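Local coordinates for putative peptidyl-arginine deiminase family protein (Campylobacter jejuni subsp. jejuni serotype O:2, PDB 6B2W), which probably hydrolyses agmatine to N-carbamoylputrescine as an agmatine deiminase of polyamine biosynthesis, and carries bound agmatine and a potassium ion, at residues V50-Q55 and K71-V76; R101-D106 and E136-D141; E154-T159 and L188-W193; P283-K288 and V309-F314. The protein carries 1 engineered substitution. All coordinates share one frame; numbering follows the deposited sequence.

Contact 1 of 4, residues V50-Q55 and K71-V76; sequences VVSEFQ and KDIKNV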
loop_
_atom_site.group_PDB
_atom_site.type_symbol
_atom_site.label_atom_id
_atom_site.label_comp_id
_atom_site.label_asym_id
_atom_site.label_seq_id
_atom_site.Cartn_x
_atom_site.Cartn_y
_atom_site.Cartn_z
ATOM N N VAL A 50 -13.996 4.836 -10.065
ATOM C CA VAL A 50 -13.258 6.089 -9.916
ATOM C C VAL A 50 -11.882 5.989 -10.574
ATOM O O VAL A 50 -11.515 6.852 -11.370
ATOM C CB VAL A 50 -13.114 6.490 -8.433
ATOM C CG1 VAL A 50 -12.124 7.635 -8.269
ATOM C CG2 VAL A 50 -14.469 6.881 -7.859
ATOM N N VAL A 51 -11.135 4.935 -10.253
ATOM C CA VAL A 51 -9.795 4.739 -10.819
ATOM C C VAL A 51 -9.831 4.589 -12.342
ATOM O O VAL A 51 -9.012 5.179 -13.042
ATOM C CB VAL A 51 -9.083 3.509 -10.206
ATOM C CG1 VAL A 51 -7.780 3.207 -10.939
ATOM C CG2 VAL A 51 -8.805 3.732 -8.725
ATOM N N SER A 52 -10.789 3.812 -12.844
ATOM C CA SER A 52 -10.912 3.524 -14.282
ATOM C C SER A 52 -11.015 4.761 -15.182
ATOM O O SER A 52 -10.670 4.700 -16.359
ATOM C CB SER A 52 -12.126 2.626 -14.534
ATOM O OG SER A 52 -13.331 3.273 -14.160
ATOM N N GLU A 53 -11.502 5.869 -14.629
ATOM C CA GLU A 53 -11.564 7.143 -15.348
ATOM C C GLU A 53 -10.186 7.782 -15.581
ATOM O O GLU A 53 -10.072 8.719 -16.374
ATOM C CB GLU A 53 -12.448 8.138 -14.585
ATOM C CG GLU A 53 -13.917 7.741 -14.481
ATOM C CD GLU A 53 -14.772 8.299 -15.610
ATOM O OE1 GLU A 53 -14.489 8.007 -16.797
ATOM O OE2 GLU A 53 -15.742 9.028 -15.303
ATOM N N PHE A 54 -9.158 7.295 -14.882
ATOM C CA PHE A 54 -7.802 7.848 -14.993
ATOM C C PHE A 54 -6.763 6.891 -15.596
ATOM O O PHE A 54 -5.829 7.337 -16.258
ATOM C CB PHE A 54 -7.331 8.319 -13.621
ATOM C CG PHE A 54 -8.156 9.434 -13.053
ATOM C CD1 PHE A 54 -7.904 10.752 -13.408
ATOM C CD2 PHE A 54 -9.191 9.166 -12.172
ATOM C CE1 PHE A 54 -8.670 11.783 -12.891
ATOM C CE2 PHE A 54 -9.962 10.191 -11.652
ATOM C CZ PHE A 54 -9.701 11.502 -12.012
ATOM N N GLN A 55 -6.910 5.590 -15.355
ATOM C CA GLN A 55 -5.984 4.598 -15.896
ATOM C C GLN A 55 -6.591 3.208 -15.841
ATOM O O GLN A 55 -7.560 2.978 -15.120
ATOM C CB GLN A 55 -4.660 4.609 -15.124
ATOM C CG GLN A 55 -4.773 4.182 -13.668
ATOM C CD GLN A 55 -3.448 4.272 -12.922
ATOM O OE1 GLN A 55 -2.772 5.302 -12.959
ATOM N NE2 GLN A 55 -3.078 3.196 -12.231
ATOM N N LYS A 71 -18.662 -5.752 -15.085
ATOM C CA LYS A 71 -18.582 -6.041 -16.521
ATOM C C LYS A 71 -18.643 -4.814 -17.436
ATOM O O LYS A 71 -17.976 -4.792 -18.474
ATOM C CB LYS A 71 -19.649 -7.064 -16.942
ATOM C CG LYS A 71 -21.096 -6.637 -16.723
ATOM C CD LYS A 71 -22.033 -7.318 -17.714
ATOM C CE LYS A 71 -22.063 -6.584 -19.048
ATOM N NZ LYS A 71 -22.615 -7.405 -20.161
ATOM N N ASP A 72 -19.428 -3.804 -17.062
ATOM C CA ASP A 72 -19.644 -2.635 -17.927
ATOM C C ASP A 72 -18.898 -1.390 -17.437
ATOM O O ASP A 72 -19.461 -0.292 -17.387
ATOM C CB ASP A 72 -21.150 -2.342 -18.070
ATOM C CG ASP A 72 -21.819 -3.170 -19.165
ATOM O OD1 ASP A 72 -21.111 -3.707 -20.051
ATOM O OD2 ASP A 72 -23.066 -3.273 -19.144
ATOM N N ILE A 73 -17.624 -1.564 -17.096
ATOM C CA ILE A 73 -16.778 -0.456 -16.669
ATOM C C ILE A 73 -15.614 -0.319 -17.644
ATOM O O ILE A 73 -14.860 -1.269 -17.857
ATOM C CB ILE A 73 -16.250 -0.666 -15.234
ATOM C CG1 ILE A 73 -17.423 -0.793 -14.256
ATOM C CG2 ILE A 73 -15.352 0.491 -14.815
ATOM C CD1 ILE A 73 -17.035 -1.307 -12.887
ATOM N N LYS A 74 -15.490 0.864 -18.243
ATOM C CA LYS A 74 -14.386 1.184 -19.155
ATOM C C LYS A 74 -13.025 0.930 -18.506
ATOM O O LYS A 74 -12.883 1.073 -17.293
ATOM C CB LYS A 74 -14.471 2.649 -19.605
ATOM C CG LYS A 74 -14.434 3.671 -18.464
ATOM C CD LYS A 74 -14.200 5.097 -18.953
ATOM C CE LYS A 74 -12.745 5.350 -19.327
ATOM N NZ LYS A 74 -12.446 6.804 -19.470
ATOM N N ASN A 75 -12.036 0.554 -19.319
ATOM C CA ASN A 75 -10.650 0.365 -18.862
ATOM C C ASN A 75 -10.485 -0.647 -17.732
ATOM O O ASN A 75 -9.678 -0.439 -16.825
ATOM C CB ASN A 75 -10.037 1.699 -18.414
ATOM C CG ASN A 75 -9.997 2.728 -19.519
ATOM O OD1 ASN A 75 -10.384 2.459 -20.658
ATOM N ND2 ASN A 75 -9.515 3.921 -19.187
ATOM N N VAL A 76 -11.248 -1.733 -17.779
ATOM C CA VAL A 76 -11.124 -2.787 -16.783
ATOM C C VAL A 76 -10.818 -4.100 -17.484
ATOM O O VAL A 76 -11.485 -4.464 -18.451
ATOM C CB VAL A 76 -12.400 -2.927 -15.926
ATOM C CG1 VAL A 76 -12.243 -4.039 -14.897
ATOM C CG2 VAL A 76 -12.710 -1.614 -15.224
#

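Contact 2 of 4, residues R101-D106 and E136-D141; sequences RLKALD and ELKKVD. With K (potassium ion), chain D.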
loop_
_atom_site.group_PDB
_atom_site.type_symbol
_atom_site.label_atom_id
_atom_site.label_comp_id
_atom_site.label_asym_id
_atom_site.label_seq_id
_atom_site.Cartn_x
_atom_site.Cartn_y
_atom_site.Cartn_z
ATOM N N ARG A 101 15.414 -0.203 -17.382
ATOM C CA ARG A 101 14.204 -0.940 -17.733
ATOM C C ARG A 101 13.407 -1.253 -16.485
ATOM O O ARG A 101 13.966 -1.384 -15.400
ATOM C CB ARG A 101 14.557 -2.242 -18.448
ATOM C CG ARG A 101 14.919 -2.061 -19.908
ATOM C CD ARG A 101 15.532 -3.327 -20.480
ATOM N NE ARG A 101 16.172 -3.071 -21.770
ATOM C CZ ARG A 101 15.598 -3.227 -22.964
ATOM N NH1 ARG A 101 14.340 -3.658 -23.080
ATOM N NH2 ARG A 101 16.300 -2.955 -24.063
ATOM N N LEU A 102 12.096 -1.375 -16.649
ATOM C CA LEU A 102 11.236 -1.778 -15.551
ATOM C C LEU A 102 11.389 -3.274 -15.314
ATOM O O LEU A 102 11.446 -4.070 -16.254
ATOM C CB LEU A 102 9.778 -1.405 -15.826
ATOM C CG LEU A 102 9.456 0.083 -15.676
ATOM C CD1 LEU A 102 8.120 0.420 -16.313
ATOM C CD2 LEU A 102 9.459 0.488 -14.211
ATOM N N LYS A 103 11.484 -3.633 -14.041
ATOM C CA LYS A 103 11.655 -5.010 -13.618
ATOM C C LYS A 103 10.845 -5.166 -12.338
ATOM O O LYS A 103 10.893 -4.300 -11.457
ATOM C CB LYS A 103 13.139 -5.291 -13.365
ATOM C CG LYS A 103 13.497 -6.740 -13.068
ATOM C CD LYS A 103 13.565 -7.603 -14.321
ATOM C CE LYS A 103 14.319 -8.900 -14.042
ATOM N NZ LYS A 103 13.932 -10.015 -14.952
ATOM N N ALA A 104 10.082 -6.252 -12.253
ATOM C CA ALA A 104 9.195 -6.490 -11.116
ATOM C C ALA A 104 9.823 -7.475 -10.139
ATOM O O ALA A 104 10.350 -8.509 -10.551
ATOM C CB ALA A 104 7.853 -7.013 -11.602
ATOM N N LEU A 105 9.762 -7.154 -8.849
ATOM C CA LEU A 105 10.300 -8.025 -7.806
ATOM C C LEU A 105 9.193 -8.848 -7.151
ATOM O O LEU A 105 8.093 -8.345 -6.924
ATOM C CB LEU A 105 11.035 -7.203 -6.746
ATOM C CG LEU A 105 12.145 -6.267 -7.237
ATOM C CD1 LEU A 105 12.896 -5.679 -6.052
ATOM C CD2 LEU A 105 13.110 -6.981 -8.171
ATOM N N ASP A 106 9.507 -10.110 -6.850
ATOM C CA ASP A 106 8.563 -11.060 -6.262
ATOM C C ASP A 106 9.083 -11.539 -4.904
ATOM O O ASP A 106 9.727 -12.586 -4.802
ATOM C CB ASP A 106 8.356 -12.246 -7.220
ATOM C CG ASP A 106 7.257 -13.203 -6.767
ATOM O OD1 ASP A 106 6.315 -12.767 -6.067
ATOM O OD2 ASP A 106 7.327 -14.403 -7.118
ATOM N N GLU A 136 9.558 -11.785 -17.475
ATOM C CA GLU A 136 10.371 -12.422 -16.442
ATOM C C GLU A 136 10.152 -11.704 -15.110
ATOM O O GLU A 136 9.845 -10.513 -15.078
ATOM C CB GLU A 136 11.858 -12.419 -16.826
ATOM C CG GLU A 136 12.627 -13.658 -16.381
ATOM C CD GLU A 136 12.650 -14.752 -17.437
ATOM O OE1 GLU A 136 13.152 -14.488 -18.552
ATOM O OE2 GLU A 136 12.178 -15.875 -17.152
ATOM N N LEU A 137 10.302 -12.445 -14.020
ATOM C CA LEU A 137 9.975 -11.956 -12.692
ATOM C C LEU A 137 11.132 -12.297 -11.762
ATOM O O LEU A 137 11.570 -13.446 -11.718
ATOM C CB LEU A 137 8.682 -12.633 -12.234
ATOM C CG LEU A 137 8.012 -12.219 -10.923
ATOM C CD1 LEU A 137 7.559 -10.766 -10.947
ATOM C CD2 LEU A 137 6.831 -13.139 -10.645
ATOM N N LYS A 138 11.644 -11.308 -11.034
ATOM C CA LYS A 138 12.796 -11.534 -10.160
ATOM C C LYS A 138 12.365 -12.051 -8.787
ATOM O O LYS A 138 11.792 -11.306 -7.989
ATOM C CB LYS A 138 13.626 -10.256 -10.006
ATOM C CG LYS A 138 15.044 -10.512 -9.509
ATOM C CD LYS A 138 15.766 -9.232 -9.109
ATOM C CE LYS A 138 16.163 -8.391 -10.311
ATOM N NZ LYS A 138 17.455 -8.845 -10.897
ATOM N N LYS A 139 12.636 -13.328 -8.524
ATOM C CA LYS A 139 12.400 -13.915 -7.208
ATOM C C LYS A 139 13.408 -13.349 -6.224
ATOM O O LYS A 139 14.611 -13.361 -6.486
ATOM C CB LYS A 139 12.546 -15.436 -7.251
ATOM C CG LYS A 139 11.470 -16.148 -8.050
ATOM C CD LYS A 139 10.170 -16.250 -7.265
ATOM C CE LYS A 139 9.052 -16.846 -8.109
ATOM N NZ LYS A 139 8.579 -15.913 -9.173
ATOM N N VAL A 140 12.909 -12.835 -5.104
ATOM C CA VAL A 140 13.765 -12.358 -4.024
ATOM C C VAL A 140 13.447 -13.181 -2.787
ATOM O O VAL A 140 12.306 -13.201 -2.316
ATOM C CB VAL A 140 13.563 -10.856 -3.749
ATOM C CG1 VAL A 140 14.468 -10.386 -2.621
ATOM C CG2 VAL A 140 13.848 -10.052 -5.006
ATOM N N ASP A 141 14.465 -13.868 -2.277
ATOM C CA ASP A 141 14.312 -14.795 -1.161
ATOM C C ASP A 141 14.299 -13.993 0.142
ATOM O O ASP A 141 15.274 -13.978 0.892
ATOM C CB ASP A 141 15.459 -15.820 -1.190
ATOM C CG ASP A 141 15.120 -17.117 -0.474
ATOM O OD1 ASP A 141 14.271 -17.106 0.446
ATOM O OD2 ASP A 141 15.715 -18.155 -0.836
HETATM K K K D . 5.295 -13.641 -3.804
HETATM O O HOH W 1 9.817 -7.914 -14.504
HETATM O O HOH W 2 2.395 -13.285 -5.408
#

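Contact 3 of 4, residues E154-T159 and L188-W193; sequences EGVMLT and LKQIIW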
loop_
_atom_site.group_PDB
_atom_site.type_symbol
_atom_site.label_atom_id
_atom_site.label_comp_id
_atom_site.label_asym_id
_atom_site.label_seq_id
_atom_site.Cartn_x
_atom_site.Cartn_y
_atom_site.Cartn_z
ATOM N N GLU A 154 13.922 9.597 -4.852
ATOM C CA GLU A 154 15.277 10.146 -4.859
ATOM C C GLU A 154 16.219 9.258 -4.040
ATOM O O GLU A 154 17.260 9.714 -3.578
ATOM C CB GLU A 154 15.282 11.574 -4.291
ATOM C CG GLU A 154 14.318 12.543 -4.963
ATOM C CD GLU A 154 14.646 12.808 -6.422
ATOM O OE1 GLU A 154 15.814 12.613 -6.825
ATOM O OE2 GLU A 154 13.732 13.224 -7.168
ATOM N N GLY A 155 15.847 7.993 -3.861
ATOM C CA GLY A 155 16.672 7.039 -3.125
ATOM C C GLY A 155 16.436 7.020 -1.625
ATOM O O GLY A 155 17.240 6.453 -0.887
ATOM N N VAL A 156 15.344 7.630 -1.166
ATOM C CA VAL A 156 14.969 7.589 0.250
ATOM C C VAL A 156 13.730 6.715 0.441
ATOM O O VAL A 156 12.754 6.833 -0.301
ATOM C CB VAL A 156 14.685 8.997 0.813
ATOM C CG1 VAL A 156 14.407 8.934 2.310
ATOM C CG2 VAL A 156 15.855 9.931 0.536
ATOM N N MET A 157 13.778 5.839 1.440
ATOM C CA MET A 157 12.655 4.975 1.771
ATOM C C MET A 157 12.193 5.242 3.197
ATOM O O MET A 157 12.970 5.674 4.042
ATOM C CB MET A 157 13.044 3.502 1.622
ATOM C CG MET A 157 11.890 2.534 1.839
ATOM S SD MET A 157 12.331 0.807 1.610
ATOM C CE MET A 157 12.857 0.376 3.268
ATOM N N LEU A 158 10.921 4.969 3.452
ATOM C CA LEU A 158 10.321 5.167 4.758
ATOM C C LEU A 158 9.689 3.855 5.223
ATOM O O LEU A 158 9.014 3.176 4.448
ATOM C CB LEU A 158 9.271 6.267 4.649
ATOM C CG LEU A 158 8.675 6.860 5.917
ATOM C CD1 LEU A 158 9.754 7.431 6.822
ATOM C CD2 LEU A 158 7.677 7.939 5.527
ATOM N N THR A 159 9.922 3.492 6.480
ATOM C CA THR A 159 9.395 2.244 7.025
ATOM C C THR A 159 9.248 2.299 8.550
ATOM O O THR A 159 9.611 3.296 9.177
ATOM C CB THR A 159 10.289 1.056 6.619
ATOM O OG1 THR A 159 9.635 -0.177 6.949
ATOM C CG2 THR A 159 11.648 1.123 7.316
ATOM N N LEU A 188 19.018 2.434 -2.616
ATOM C CA LEU A 188 18.677 3.586 -1.785
ATOM C C LEU A 188 19.910 4.227 -1.161
ATOM O O LEU A 188 20.911 3.558 -0.913
ATOM C CB LEU A 188 17.725 3.162 -0.661
ATOM C CG LEU A 188 16.400 2.512 -1.064
ATOM C CD1 LEU A 188 15.728 1.894 0.152
ATOM C CD2 LEU A 188 15.481 3.519 -1.738
ATOM N N LYS A 189 19.819 5.529 -0.907
ATOM C CA LYS A 189 20.812 6.248 -0.110
ATOM C C LYS A 189 20.482 6.188 1.382
ATOM O O LYS A 189 21.384 6.150 2.212
ATOM C CB LYS A 189 20.873 7.715 -0.529
ATOM C CG LYS A 189 21.294 7.941 -1.971
ATOM C CD LYS A 189 21.441 9.426 -2.278
ATOM C CE LYS A 189 20.090 10.112 -2.433
ATOM N NZ LYS A 189 20.090 11.497 -1.882
ATOM N N GLN A 190 19.191 6.183 1.713
ATOM C CA GLN A 190 18.741 6.357 3.094
ATOM C C GLN A 190 17.435 5.612 3.371
ATOM O O GLN A 190 16.538 5.579 2.528
ATOM C CB GLN A 190 18.537 7.851 3.365
ATOM C CG GLN A 190 18.198 8.217 4.803
ATOM C CD GLN A 190 17.821 9.682 4.950
ATOM O OE1 GLN A 190 18.159 10.512 4.103
ATOM N NE2 GLN A 190 17.111 10.007 6.026
ATOM N N ILE A 191 17.344 5.017 4.559
ATOM C CA ILE A 191 16.088 4.469 5.065
ATOM C C ILE A 191 15.771 5.145 6.394
ATOM O O ILE A 191 16.596 5.140 7.307
ATOM C CB ILE A 191 16.162 2.944 5.265
ATOM C CG1 ILE A 191 16.397 2.245 3.918
ATOM C CG2 ILE A 191 14.881 2.430 5.917
ATOM C CD1 ILE A 191 16.605 0.745 4.006
ATOM N N ILE A 192 14.580 5.731 6.495
ATOM C CA ILE A 192 14.112 6.330 7.741
ATOM C C ILE A 192 13.300 5.293 8.509
ATOM O O ILE A 192 12.286 4.798 8.020
ATOM C CB ILE A 192 13.275 7.597 7.478
ATOM C CG1 ILE A 192 14.163 8.680 6.854
ATOM C CG2 ILE A 192 12.656 8.121 8.770
ATOM C CD1 ILE A 192 13.409 9.812 6.191
ATOM N N TRP A 193 13.773 4.961 9.708
ATOM C CA TRP A 193 13.151 3.947 10.552
ATOM C C TRP A 193 12.355 4.605 11.661
ATOM O O TRP A 193 12.931 5.227 12.552
ATOM C CB TRP A 193 14.223 3.062 11.178
ATOM C CG TRP A 193 14.968 2.249 10.198
ATOM C CD1 TRP A 193 15.983 2.668 9.396
ATOM C CD2 TRP A 193 14.774 0.861 9.915
ATOM N NE1 TRP A 193 16.435 1.627 8.622
ATOM C CE2 TRP A 193 15.709 0.504 8.923
ATOM C CE3 TRP A 193 13.900 -0.115 10.402
ATOM C CZ2 TRP A 193 15.793 -0.789 8.405
ATOM C CZ3 TRP A 193 13.984 -1.403 9.888
ATOM C CH2 TRP A 193 14.923 -1.728 8.901
#

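Contact 4 of 4, residues P283-K288 and V309-F314; sequences PFYKDK and VDARVF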
loop_
_atom_site.group_PDB
_atom_site.type_symbol
_atom_site.label_atom_id
_atom_site.label_comp_id
_atom_site.label_asym_id
_atom_site.label_seq_id
_atom_site.Cartn_x
_atom_site.Cartn_y
_atom_site.Cartn_z
ATOM N N PRO A 283 -8.987 7.607 1.271
ATOM C CA PRO A 283 -10.051 6.915 1.987
ATOM C C PRO A 283 -10.894 7.888 2.804
ATOM O O PRO A 283 -10.346 8.732 3.512
ATOM C CB PRO A 283 -9.287 5.957 2.900
ATOM C CG PRO A 283 -7.991 6.636 3.160
ATOM C CD PRO A 283 -7.677 7.444 1.930
ATOM N N PHE A 284 -12.213 7.773 2.678
ATOM C CA PHE A 284 -13.166 8.591 3.433
ATOM C C PHE A 284 -13.896 7.687 4.417
ATOM O O PHE A 284 -14.308 6.585 4.054
ATOM C CB PHE A 284 -14.172 9.256 2.480
ATOM C CG PHE A 284 -13.800 10.658 2.051
ATOM C CD1 PHE A 284 -12.477 11.094 2.029
ATOM C CD2 PHE A 284 -14.793 11.538 1.631
ATOM C CE1 PHE A 284 -12.160 12.381 1.626
ATOM C CE2 PHE A 284 -14.482 12.821 1.219
ATOM C CZ PHE A 284 -13.165 13.245 1.219
ATOM N N TYR A 285 -14.038 8.153 5.657
ATOM C CA TYR A 285 -14.658 7.370 6.731
ATOM C C TYR A 285 -15.922 8.036 7.288
ATOM O O TYR A 285 -16.421 7.653 8.347
ATOM C CB TYR A 285 -13.634 7.127 7.851
ATOM C CG TYR A 285 -12.369 6.461 7.356
ATOM C CD1 TYR A 285 -12.348 5.103 7.053
ATOM C CD2 TYR A 285 -11.199 7.190 7.169
ATOM C CE1 TYR A 285 -11.196 4.486 6.586
ATOM C CE2 TYR A 285 -10.041 6.584 6.703
ATOM C CZ TYR A 285 -10.044 5.229 6.416
ATOM O OH TYR A 285 -8.899 4.616 5.955
ATOM N N LYS A 286 -16.448 9.011 6.551
ATOM C CA LYS A 286 -17.603 9.791 6.988
ATOM C C LYS A 286 -17.406 10.372 8.395
ATOM O O LYS A 286 -18.261 10.263 9.276
ATOM C CB LYS A 286 -18.889 8.974 6.835
ATOM C CG LYS A 286 -19.489 9.111 5.441
ATOM C CD LYS A 286 -20.242 7.870 4.995
ATOM C CE LYS A 286 -21.297 8.188 3.943
ATOM N NZ LYS A 286 -20.850 9.142 2.886
ATOM N N ASP A 287 -16.239 10.981 8.568
ATOM C CA ASP A 287 -15.899 11.806 9.713
ATOM C C ASP A 287 -15.723 13.218 9.151
ATOM O O ASP A 287 -15.556 13.388 7.940
ATOM C CB ASP A 287 -14.602 11.275 10.335
ATOM C CG ASP A 287 -14.158 12.051 11.567
ATOM O OD1 ASP A 287 -13.563 13.135 11.402
ATOM O OD2 ASP A 287 -14.365 11.555 12.697
ATOM N N LYS A 288 -15.771 14.230 10.010
ATOM C CA LYS A 288 -15.547 15.608 9.564
ATOM C C LYS A 288 -14.142 15.809 8.979
ATOM O O LYS A 288 -13.927 16.719 8.178
ATOM C CB LYS A 288 -15.781 16.603 10.706
ATOM C CG LYS A 288 -14.735 16.553 11.814
ATOM C CD LYS A 288 -14.428 17.934 12.371
ATOM C CE LYS A 288 -13.173 17.923 13.225
ATOM N NZ LYS A 288 -13.217 16.879 14.290
ATOM N N VAL A 309 -13.133 8.398 -1.476
ATOM C CA VAL A 309 -13.828 7.135 -1.722
ATOM C C VAL A 309 -14.138 6.485 -0.377
ATOM O O VAL A 309 -13.254 6.344 0.465
ATOM C CB VAL A 309 -12.993 6.181 -2.604
ATOM C CG1 VAL A 309 -13.623 4.795 -2.669
ATOM C CG2 VAL A 309 -12.847 6.752 -4.004
ATOM N N ASP A 310 -15.399 6.102 -0.187
ATOM C CA ASP A 310 -15.861 5.536 1.073
ATOM C C ASP A 310 -15.113 4.235 1.340
ATOM O O ASP A 310 -15.173 3.302 0.538
ATOM C CB ASP A 310 -17.373 5.296 1.014
ATOM C CG ASP A 310 -17.974 4.905 2.361
ATOM O OD1 ASP A 310 -17.233 4.603 3.321
ATOM O OD2 ASP A 310 -19.217 4.894 2.453
ATOM N N ALA A 311 -14.411 4.188 2.469
ATOM C CA ALA A 311 -13.505 3.086 2.791
ATOM C C ALA A 311 -13.849 2.374 4.105
ATOM O O ALA A 311 -13.038 1.604 4.614
ATOM C CB ALA A 311 -12.076 3.606 2.847
ATOM N N ARG A 312 -15.041 2.616 4.644
ATOM C CA ARG A 312 -15.414 2.060 5.950
ATOM C C ARG A 312 -15.458 0.525 5.999
ATOM O O ARG A 312 -15.032 -0.075 6.988
ATOM C CB ARG A 312 -16.761 2.621 6.401
ATOM C CG ARG A 312 -16.699 4.077 6.831
ATOM C CD ARG A 312 -18.089 4.619 7.094
ATOM N NE ARG A 312 -18.885 4.647 5.871
ATOM C CZ ARG A 312 -20.217 4.659 5.821
ATOM N NH1 ARG A 312 -20.948 4.634 6.934
ATOM N NH2 ARG A 312 -20.828 4.692 4.644
ATOM N N VAL A 313 -15.968 -0.099 4.938
ATOM C CA VAL A 313 -16.140 -1.562 4.910
ATOM C C VAL A 313 -14.792 -2.282 4.858
ATOM O O VAL A 313 -14.641 -3.365 5.424
ATOM C CB VAL A 313 -17.022 -2.024 3.727
ATOM C CG1 VAL A 313 -17.171 -3.538 3.726
ATOM C CG2 VAL A 313 -18.398 -1.379 3.798
ATOM N N PHE A 314 -13.819 -1.665 4.189
ATOM C CA PHE A 314 -12.458 -2.204 4.108
ATOM C C PHE A 314 -11.871 -2.447 5.496
ATOM O O PHE A 314 -11.153 -3.423 5.712
ATOM C CB PHE A 314 -11.537 -1.244 3.347
ATOM C CG PHE A 314 -11.767 -1.217 1.862
ATOM C CD1 PHE A 314 -12.732 -0.387 1.304
ATOM C CD2 PHE A 314 -11.002 -2.008 1.019
ATOM C CE1 PHE A 314 -12.936 -0.359 -0.061
ATOM C CE2 PHE A 314 -11.201 -1.984 -0.348
ATOM C CZ PHE A 314 -12.170 -1.159 -0.888
#

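Contact 1 of 4, residues V50-Q55 and K71-V76
Ser52 and Asn75 meet where the C-terminal part of helix 37-52 faces the loop that leads into strand 76-80. The one hydrogen bond between the segments is weak. Asn75 ND2 approaches Ser52 O at 3.2 Å, and the N-H to acceptor angle is only 125°. The charged pair is looser. Glu53 OE1 and Lys74 NZ form a salt bridge at 3.6 Å. The two side chains cross at about a right angle. The Glu53 chain bends at chi2 (-92°) and the Lys74 chain at chi3, which brings the two charged ends together. The remaining contacts are van der Waals. Ser52 CB rests on Lys74 O at 3.3 Å, and Ser52 OG lies 3.5 Å from Ile73 CG2. That hydroxyl is turned between its own backbone N and carbonyl carbon (chi1 63°), and it hydrogen-bonds to Lys49 O in the helix. Ile73 CG2, a methyl, meets it by packing. This is peripheral structural packing. Asn75 has a backbone hydrogen bond to Val57 of strand 56-61, and Val76 opens the edge strand 76-80 beside it. Behind the contact, Val51 and Phe54 pack on Ile276 of strand 274-276. Gln55 bonds to Asn277 and Gln19.

Contact 2 of 4, residues R101-D106 and E136-D141
Lys103 reaches along Glu136, and its NZ ends 3.7 Å from Glu136 CB, with no salt bridge formed. Ala104 N is joined to Glu136 O through a water. Ala104 O accepts directly from Lys138 N at 3.1 Å, and Ala104 CB touches Leu137 CD1. Leu105 lies alongside Lys138 on one face of the sheet, with Leu105 CD2 3.6 Å from Lys138 CD. Lys138 NZ itself pairs with Glu98. Asp106 points to the other face. Its N donates to Lys138 O at 2.8 Å, and its O accepts from Val140 N. Its carboxylate is divided: OD2 takes Lys139 NZ on the anti lone pair at 2.8 Å, and OD1 binds potassium at 2.6 Å. OD1 also accepts from Asn125 ND2. Lys139 doubles back through bends at chi2 and chi4 to reach OD2. Phe107 O and Asn122 O are further potassium ligands. The two parallel strands are joined by a beta-alpha-beta crossover whose helix 124-131 packs on Ala104 and Leu137, and the strand carrying Asp106 continues into the metal site.

Contact 3 of 4, residues E154-T159 and L188-W193
Strands 156-159 and 190-193 form a parallel pair, the open and close of a beta-alpha-beta crossover through helix 175-186. Backbone bonds alternate between them. Met157 N donates to Gln190 O at 3.0 Å, Ile192 N to Met157 O at 2.9 Å, and Thr159 N to Ile192 O. On one face, Leu158 CD1 lies against Ile192 CG2 at 3.6 Å, while Ile192 CD1 lies 4.1 Å from Val156 CG1. On the other face, Met157 CB packs on Leu188 CD1 at 3.5 Å. The Met157 chain is extended until chi3 (89°), where the bend lays CE beside Ile191 CD1. Thr159 CG2 sits over one face of the Trp193 six-membered ring, 4.1 Å from its centroid, in a CH-pi contact. Further out, Asp179 accepts from Trp193 NE1, and Lys175 makes a cation-pi contact with the Trp193 indole. Thr159 OG1 bonds to Ser148 O. Leu182 of helix 175-186 packs on Met157 and Ile191. At the start of the pair, Gly155 has a positive phi of 87°, and its O is shared by two donors: Lys189 N at 2.7 Å, in the carbonyl plane on a lone pair, and Gln190 N at 3.3 Å.

Contact 4 of 4, residues P283-K288 and V309-F314
Asp310 OD1, which lies 3.6 Å from Phe284 O, is gripped by two nitrogens of Arg312. The backbone N of Arg312 reaches it at 3.2 Å on the anti side, closing an Asx turn. Arg312 NE takes the syn lone pair at 3.0 Å. Arg312 NH2 binds the other oxygen, OD2, at 2.7 Å, so the salt bridge is side-on, with both carboxylate oxygens almost in the guanidinium plane. A bend at chi3 (-65°) folds the arginine back onto the aspartate. This bidentate grip fixes the rotation of both groups. Lys286 then lies over one face of the guanidinium, with CD 3.3 Å from Arg312 CZ. The contact is made by the aliphatic part of the lysine; Lys286 NZ stays beyond salt-bridge range of Asp310 OD2.

The backbones join by two parallel-strand bonds. Phe284 N donates to Val309 O at 2.8 Å, and Ala311 N to Phe284 O at 2.9 Å. Ala311 CB meets Pro283 CB and Tyr285 CE1. Tyr285 OH is held by Thr269 O and Ser320 OG. The contact closes the beta-alpha-beta unit of strand 279-284, helix 289-300 and strand 305-310. Asp287 caps Asn289 N near the start of that helix, Phe284 packs on its Ala294, and Val313 and Phe314 lie against helix 37-52.

How the contacts relate
Contacts 2, 3 and 4 each pair parallel strands, whereas contact 1 packs the end of a helix against a loop. Contacts 1 and 4 touch directly: Val50 CG2 meets Val309 CG2 at 4.2 Å, and helix 37-52 serves both. The centres of contacts 2 and 3 are about 20 Å apart, and their nearest atoms about 10 Å. Contacts 2 and 4 lie on opposite sides of the chain's centre, about 34 Å between centres. Agmatine is about 12 Å from the side chain of Thr159 in contact 3 and about 11 Å from that of Tyr285 in contact 4. Its pocket includes Gln317, Asn318 and the engineered Ser323, which follow contact 4 in the chain.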